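Local coordinates for microcin B17-processing protein McbD (Escherichia coli str. K-12 substr. MG1655, PDB 6GRH), which is needed to process the inactive microcin B17 precursor McbA into the active peptide and belongs to the YcaO cyclodehydratase family, at residues E[74-77]-E[78-82]; E[96-99]-E[100-104]; E[262-265]-E[266-270]. The protein carries 1 engineered substitution. All coordinates share one frame; numbering follows the deposited sequence.

All three contacts are local, made by side chains a few residues apart, and they set helix starts beside a helix interior. Contacts 1 and 2 each lie at a helix N-terminus with a threonine at the N-cap, and in contact 1 a capping box completes it. They are neighbours: Leu76 packs on Ile103 and Tyr77 on Ile104, so the two short helices meet. Contact 1 is partly buried and contact 2 lies at the surface. Contact 3 is buried, about 43 Å from contact 1 between centres, within helix 251-275, where backbone bonds and apolar packing replace capping and McbC chains approach.

Contact 1. Residues E[74-77]-E[78-82]; sequences KTLY and EMMPP
Residues 76-79 form one short helical turn in which Met79 N donates to Leu76 O at 3.1 Å, while the bonds from Glu78 N and Met79 N to Thr75 O are weak. Thr75 and Glu78 close its start as a capping box. With OG1 set between its own backbone N and carbonyl carbon (chi1 71°), Thr75 accepts from Glu78 N at 3.1 Å. In return Thr75 N reaches Glu78 OE1 at 3.1 Å, almost straight at 174° but from above the carboxylate plane. Glu78 CD lies 3.2 Å from Thr75 OG1, and Thr75 CG2 3.6 Å from Glu78 OE2, as the two side chains pass each other. On the buried side, Met79 bends at its last torsion and brings CE to 4.2 Å from Leu76 CD2, with Met80 CE meeting the same methyl. Phe108 covers Leu76 and Met79 from strand 108-115. Farther along, Tyr77 CE2 approaches Pro82 CB at 4.1 Å, bridging to the start of helix 82-95. In one of two conformers, Lys74 NZ forms a salt bridge with Glu123. The reciprocal bonds satisfy two backbone N-H groups at the helix start, and Lys107 offers the carboxylate a long, weak ion pair that would probably favour its negative charge.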
loop_
_atom_site.group_PDB
_atom_site.type_symbol
_atom_site.label_atom_id
_atom_site.label_comp_id
_atom_site.label_asym_id
_atom_site.label_seq_id
_atom_site.Cartn_x
_atom_site.Cartn_y
_atom_site.Cartn_z
ATOM N N LYS E 74 38.505 26.012 41.193
ATOM C CA LYS E 74 38.502 26.424 42.593
ATOM C C LYS E 74 39.152 25.338 43.434
ATOM O O LYS E 74 39.212 24.178 43.021
ATOM C CB LYS E 74 37.072 26.626 43.105
ATOM C CG LYS E 74 36.224 27.631 42.337
ATOM C CD LYS E 74 34.966 27.968 43.124
ATOM C CE LYS E 74 34.016 28.829 42.316
ATOM N NZ LYS E 74 32.641 28.807 42.892
ATOM N N THR E 75 39.618 25.719 44.625
ATOM C CA THR E 75 40.090 24.755 45.621
ATOM C C THR E 75 38.867 24.106 46.257
ATOM O O THR E 75 37.743 24.621 46.148
ATOM C CB THR E 75 40.899 25.412 46.769
ATOM O OG1 THR E 75 40.014 26.178 47.601
ATOM C CG2 THR E 75 42.018 26.294 46.240
ATOM N N LEU E 76 39.090 22.998 46.951
ATOM C CA LEU E 76 38.006 22.297 47.612
ATOM C C LEU E 76 37.261 23.218 48.595
ATOM O O LEU E 76 36.029 23.270 48.572
ATOM C CB LEU E 76 38.513 21.027 48.300
ATOM C CG LEU E 76 39.038 19.897 47.410
ATOM C CD1 LEU E 76 39.533 18.731 48.255
ATOM C CD2 LEU E 76 37.990 19.396 46.412
ATOM N N TYR E 77 38.001 23.984 49.403
ATOM C CA TYR E 77 37.388 24.865 50.419
ATOM C C TYR E 77 36.764 26.151 49.874
ATOM O O TYR E 77 36.010 26.802 50.587
ATOM C CB TYR E 77 38.390 25.199 51.546
ATOM C CG TYR E 77 38.606 24.068 52.529
ATOM C CD1 TYR E 77 39.470 23.016 52.225
ATOM C CD2 TYR E 77 37.952 24.055 53.771
ATOM C CE1 TYR E 77 39.670 21.975 53.110
ATOM C CE2 TYR E 77 38.146 23.014 54.668
ATOM C CZ TYR E 77 39.013 21.978 54.333
ATOM O OH TYR E 77 39.230 20.939 55.208
ATOM N N GLU E 78 37.087 26.536 48.644
ATOM C CA GLU E 78 36.354 27.616 47.938
ATOM C C GLU E 78 35.029 27.111 47.344
ATOM O O GLU E 78 34.056 27.862 47.209
ATOM C CB GLU E 78 37.216 28.210 46.821
ATOM C CG GLU E 78 38.344 29.097 47.345
ATOM C CD GLU E 78 39.571 29.110 46.458
ATOM O OE1 GLU E 78 39.491 28.732 45.261
ATOM O OE2 GLU E 78 40.641 29.495 46.979
ATOM N N MET E 79 35.007 25.819 47.046
ATOM C CA MET E 79 34.021 25.178 46.181
ATOM C C MET E 79 32.775 24.697 46.931
ATOM O O MET E 79 31.712 24.552 46.326
ATOM C CB MET E 79 34.755 23.998 45.525
ATOM C CG MET E 79 34.094 23.211 44.455
ATOM S SD MET E 79 34.969 21.660 44.150
ATOM C CE MET E 79 36.566 22.264 43.627
ATOM N N MET E 80 32.919 24.418 48.220
ATOM C CA MET E 80 31.872 23.803 49.021
ATOM C C MET E 80 32.059 24.172 50.484
ATOM O O MET E 80 33.082 24.768 50.828
ATOM C CB MET E 80 31.914 22.275 48.846
ATOM C CG MET E 80 33.171 21.579 49.360
ATOM S SD MET E 80 33.290 19.846 48.836
ATOM C CE MET E 80 33.881 20.006 47.146
ATOM N N PRO E 81 31.080 23.831 51.352
ATOM C CA PRO E 81 31.275 23.994 52.800
ATOM C C PRO E 81 32.450 23.192 53.380
ATOM O O PRO E 81 32.861 22.188 52.802
ATOM C CB PRO E 81 29.945 23.503 53.391
ATOM C CG PRO E 81 28.946 23.804 52.332
ATOM C CD PRO E 81 29.666 23.545 51.035
ATOM N N PRO E 82 32.964 23.614 54.544
ATOM C CA PRO E 82 34.217 23.057 55.061
ATOM C C PRO E 82 34.223 21.557 55.394
ATOM O O PRO E 82 35.241 20.899 55.159
ATOM C CB PRO E 82 34.493 23.894 56.322
ATOM C CG PRO E 82 33.181 24.501 56.682
ATOM C CD PRO E 82 32.453 24.703 55.392
#

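Contact 2. Residues E[96-99]-E[100-104]; sequences SSLT and RDEII
Leu98 and Thr99 meet the first turn of helix 100-105 in a threonine N-cap, preceded by an ST turn in the loop that leaves helix 82-95. At the head of this loop, Ser96 OG accepts from Leu98 N at 3.1 Å, the bond that defines the ST turn and holds the chain bent just before the helix. Leu98 then spreads its two methyls against the carboxylate of Glu102, four residues on. CD2 lies 3.6 Å from Glu102 OE1 and CD1 is equally close to OE2, so each methyl of the fork has a different carboxylate oxygen nearest to it while the two side chains cross obliquely. The glutamate gets there by carrying CG anti to its backbone N (chi1 -176°) and staying extended, which sends it back toward the loop. Phe142 touches both Leu98 and Glu102.

Thr99 is the cap itself. Its OG1 accepts from Glu102 N at 3.1 Å, with an N-H...O angle of 159°, and so occupies an amide in the first turn. Its carbonyl O takes the N-H of Ile103 at 3.0 Å and begins the regular helical bonding, which continues from Ile104 N to Arg100 O. The Ile103 side chain turns inward to pack on Phe92, Phe93 and Leu76, joining the short helix to helix 82-95 and to helix 76-79. Arg100 adds a polar link to helix 82-95: its NE forms a salt bridge with Glu90, and its guanidinium makes a cation-pi contact with Phe93. Close to the cap, Ile103 CG1 passes only 3.3 Å from Thr99 O, the same oxygen that accepts its backbone N-H.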
loop_
_atom_site.group_PDB
_atom_site.type_symbol
_atom_site.label_atom_id
_atom_site.label_comp_id
_atom_site.label_asym_id
_atom_site.label_seq_id
_atom_site.Cartn_x
_atom_site.Cartn_y
_atom_site.Cartn_z
ATOM N N SER E 96 45.615 9.166 45.543
ATOM C CA SER E 96 46.986 9.393 45.047
ATOM C C SER E 96 47.982 9.333 46.207
ATOM O O SER E 96 47.592 9.227 47.366
ATOM C CB SER E 96 47.082 10.751 44.350
ATOM O OG SER E 96 47.098 11.824 45.286
ATOM N N SER E 97 49.270 9.430 45.894
ATOM C CA SER E 97 50.303 9.575 46.925
ATOM C C SER E 97 50.543 11.049 47.320
ATOM O O SER E 97 51.456 11.329 48.090
ATOM C CB SER E 97 51.617 8.925 46.464
ATOM O OG SER E 97 52.262 9.667 45.435
ATOM N N LEU E 98 49.737 11.987 46.811
ATOM C CA LEU E 98 49.986 13.414 47.060
ATOM C C LEU E 98 49.563 13.804 48.480
ATOM O O LEU E 98 48.678 13.178 49.068
ATOM C CB LEU E 98 49.266 14.278 46.032
ATOM C CG LEU E 98 49.588 13.946 44.572
ATOM C CD1 LEU E 98 48.681 14.746 43.663
ATOM C CD2 LEU E 98 51.052 14.190 44.236
ATOM N N THR E 99 50.210 14.840 49.008
ATOM C CA THR E 99 50.001 15.293 50.385
ATOM C C THR E 99 48.666 16.037 50.526
ATOM O O THR E 99 48.092 16.500 49.529
ATOM C CB THR E 99 51.147 16.219 50.872
ATOM O OG1 THR E 99 51.226 17.381 50.036
ATOM C CG2 THR E 99 52.470 15.496 50.856
ATOM N N ARG E 100 48.182 16.142 51.765
ATOM C CA ARG E 100 47.000 16.955 52.072
ATOM C C ARG E 100 47.215 18.417 51.684
ATOM O O ARG E 100 46.273 19.076 51.225
ATOM C CB ARG E 100 46.628 16.885 53.555
ATOM C CG ARG E 100 46.067 15.552 53.981
ATOM C CD ARG E 100 45.469 15.627 55.379
ATOM N NE ARG E 100 44.874 14.345 55.770
ATOM C CZ ARG E 100 45.560 13.269 56.171
ATOM N NH1 ARG E 100 46.889 13.285 56.273
ATOM N NH2 ARG E 100 44.910 12.158 56.494
ATOM N N ASP E 101 48.451 18.908 51.860
ATOM C CA ASP E 101 48.812 20.279 51.467
ATOM C C ASP E 101 48.614 20.465 49.960
ATOM O O ASP E 101 48.009 21.461 49.531
ATOM C CB ASP E 101 50.264 20.622 51.855
ATOM C CG ASP E 101 50.428 22.058 52.387
ATOM O OD1 ASP E 101 49.628 22.950 52.020
ATOM O OD2 ASP E 101 51.385 22.291 53.171
ATOM N N GLU E 102 49.098 19.507 49.162
ATOM C CA GLU E 102 48.926 19.598 47.717
ATOM C C GLU E 102 47.449 19.501 47.339
ATOM O O GLU E 102 47.016 20.229 46.464
ATOM C CB GLU E 102 49.757 18.562 46.935
ATOM C CG GLU E 102 49.635 18.758 45.413
ATOM C CD GLU E 102 50.683 18.041 44.565
ATOM O OE1 GLU E 102 51.744 17.635 45.095
ATOM O OE2 GLU E 102 50.440 17.900 43.337
ATOM N N ILE E 103 46.696 18.626 48.010
ATOM C CA ILE E 103 45.261 18.462 47.743
ATOM C C ILE E 103 44.472 19.729 48.074
ATOM O O ILE E 103 43.624 20.127 47.273
ATOM C CB ILE E 103 44.657 17.250 48.489
ATOM C CG1 ILE E 103 45.231 15.950 47.926
ATOM C CG2 ILE E 103 43.129 17.244 48.373
ATOM C CD1 ILE E 103 45.079 14.757 48.834
ATOM N N ILE E 104 44.727 20.362 49.225
ATOM C CA ILE E 104 43.903 21.526 49.577
ATOM C C ILE E 104 44.260 22.809 48.830
ATOM O O ILE E 104 43.434 23.721 48.793
ATOM C CB ILE E 104 43.736 21.769 51.101
ATOM C CG1 ILE E 104 45.023 22.260 51.777
ATOM C CG2 ILE E 104 43.161 20.520 51.776
ATOM C CD1 ILE E 104 44.818 22.636 53.233
#

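Contact 3. Residues E[262-265]-E[266-270]; sequences LWQS and YICLH
Four backbone hydrogen bonds join residues 262-265 to residues 266-269, each from an N-H to the carbonyl four residues earlier. The tightest, at 2.8 Å, are Tyr266 N to Leu262 O and Ile267 N to Trp263 O; Cys268 N to Gln264 O is 3.1 Å and Leu269 N to Ser265 O 3.2 Å. The Tyr266 N bond runs nearly along the C=O axis.

The main side-chain contact is a CH-pi interaction. Trp263 and Ile267 run side by side in the same direction, and Ile267 CG2 lies over one face of the indole, 4.0 Å from the centroid of the six-membered ring and 7° off its normal. CG1 is roughly anti to the backbone N (chi1 -156°), leaving CG2 between N and the carbonyl carbon, facing the indole. The four-residue spacing puts both side chains on one face of helix 251-275, and Trp263 also packs on Pro27 and on Ile201 of helix 196-208.

Among apolar contacts, Leu262 CD2 lies 4.4 Å from Tyr266 CB. Tyr266 OH hydrogen-bonds to Gly65 O of an McbC chain whose Phe66 stacks on the tyrosine ring, and His270 NE2 hydrogen-bonds to Glu5 OE1 of a second McbC chain.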
loop_
_atom_site.group_PDB
_atom_site.type_symbol
_atom_site.label_atom_id
_atom_site.label_comp_id
_atom_site.label_asym_id
_atom_site.label_seq_id
_atom_site.Cartn_x
_atom_site.Cartn_y
_atom_site.Cartn_z
ATOM N N LEU E 262 20.965 -9.654 34.206
ATOM C CA LEU E 262 21.783 -10.829 33.915
ATOM C C LEU E 262 21.636 -11.289 32.453
ATOM O O LEU E 262 22.619 -11.452 31.754
ATOM C CB LEU E 262 21.479 -11.966 34.892
ATOM C CG LEU E 262 22.436 -13.166 34.871
ATOM C CD1 LEU E 262 22.450 -13.908 36.215
ATOM C CD2 LEU E 262 22.118 -14.134 33.727
ATOM N N TRP E 263 20.403 -11.493 32.004
ATOM C CA TRP E 263 20.157 -11.897 30.625
ATOM C C TRP E 263 20.804 -10.939 29.611
ATOM O O TRP E 263 21.433 -11.366 28.641
ATOM C CB TRP E 263 18.659 -11.986 30.362
ATOM C CG TRP E 263 18.379 -12.411 28.974
ATOM C CD1 TRP E 263 18.424 -13.667 28.484
ATOM C CD2 TRP E 263 18.063 -11.557 27.887
ATOM N NE1 TRP E 263 18.140 -13.654 27.134
ATOM C CE2 TRP E 263 17.910 -12.368 26.748
ATOM C CE3 TRP E 263 17.898 -10.175 27.766
ATOM C CZ2 TRP E 263 17.576 -11.854 25.492
ATOM C CZ3 TRP E 263 17.571 -9.645 26.511
ATOM C CH2 TRP E 263 17.412 -10.489 25.388
ATOM N N GLN E 264 20.646 -9.643 29.852
ATOM C CA GLN E 264 21.291 -8.640 29.025
ATOM C C GLN E 264 22.810 -8.824 28.943
ATOM O O GLN E 264 23.367 -8.822 27.850
ATOM C CB GLN E 264 20.929 -7.225 29.501
ATOM C CG GLN E 264 21.451 -6.181 28.526
ATOM C CD GLN E 264 21.086 -4.744 28.860
ATOM O OE1 GLN E 264 20.970 -3.920 27.954
ATOM N NE2 GLN E 264 20.949 -4.426 30.142
ATOM N N SER E 265 23.493 -9.004 30.075
ATOM C CA SER E 265 24.954 -9.191 30.037
ATOM C C SER E 265 25.306 -10.511 29.410
ATOM O O SER E 265 26.251 -10.596 28.683
ATOM C CB SER E 265 25.566 -9.129 31.432
ATOM O OG SER E 265 25.338 -7.841 31.966
ATOM N N TYR E 266 24.528 -11.544 29.712
ATOM C CA TYR E 266 24.738 -12.877 29.137
ATOM C C TYR E 266 24.669 -12.818 27.614
ATOM O O TYR E 266 25.581 -13.305 26.928
ATOM C CB TYR E 266 23.654 -13.806 29.665
ATOM C CG TYR E 266 23.700 -15.246 29.242
ATOM C CD1 TYR E 266 23.357 -15.636 27.951
ATOM C CD2 TYR E 266 23.989 -16.232 30.162
ATOM C CE1 TYR E 266 23.374 -16.969 27.571
ATOM C CE2 TYR E 266 23.998 -17.567 29.800
ATOM C CZ TYR E 266 23.689 -17.929 28.503
ATOM O OH TYR E 266 23.679 -19.240 28.139
ATOM N N ILE E 267 23.592 -12.236 27.083
ATOM C CA ILE E 267 23.386 -12.264 25.644
ATOM C C ILE E 267 24.338 -11.337 24.871
ATOM O O ILE E 267 24.783 -11.709 23.781
ATOM C CB ILE E 267 21.897 -12.047 25.261
ATOM C CG1 ILE E 267 21.622 -12.659 23.894
ATOM C CG2 ILE E 267 21.505 -10.581 25.305
ATOM C CD1 ILE E 267 21.756 -14.162 23.874
ATOM N N CYS E 268 24.678 -10.169 25.430
ATOM C CA CYS E 268 25.653 -9.277 24.770
ATOM C C CYS E 268 27.008 -9.939 24.629
ATOM O O CYS E 268 27.590 -9.947 23.546
ATOM C CB CYS E 268 25.787 -7.940 25.491
ATOM S SG CYS E 268 24.284 -6.937 25.271
ATOM N N LEU E 269 27.505 -10.529 25.716
ATOM C CA LEU E 269 28.767 -11.254 25.631
ATOM C C LEU E 269 28.656 -12.496 24.743
ATOM O O LEU E 269 29.549 -12.753 23.947
ATOM C CB LEU E 269 29.301 -11.616 27.011
ATOM C CG LEU E 269 30.663 -12.305 27.056
ATOM C CD1 LEU E 269 31.720 -11.631 26.190
ATOM C CD2 LEU E 269 31.106 -12.334 28.508
ATOM N N HIS E 270 27.550 -13.230 24.830
ATOM C CA HIS E 270 27.337 -14.402 23.950
ATOM C C HIS E 270 27.425 -14.007 22.467
ATOM O O HIS E 270 28.081 -14.694 21.694
ATOM C CB HIS E 270 25.980 -15.075 24.225
ATOM C CG HIS E 270 25.713 -16.262 23.362
ATOM N ND1 HIS E 270 26.196 -17.517 23.655
ATOM C CD2 HIS E 270 25.040 -16.378 22.192
ATOM C CE1 HIS E 270 25.818 -18.360 22.711
ATOM N NE2 HIS E 270 25.122 -17.691 21.807
#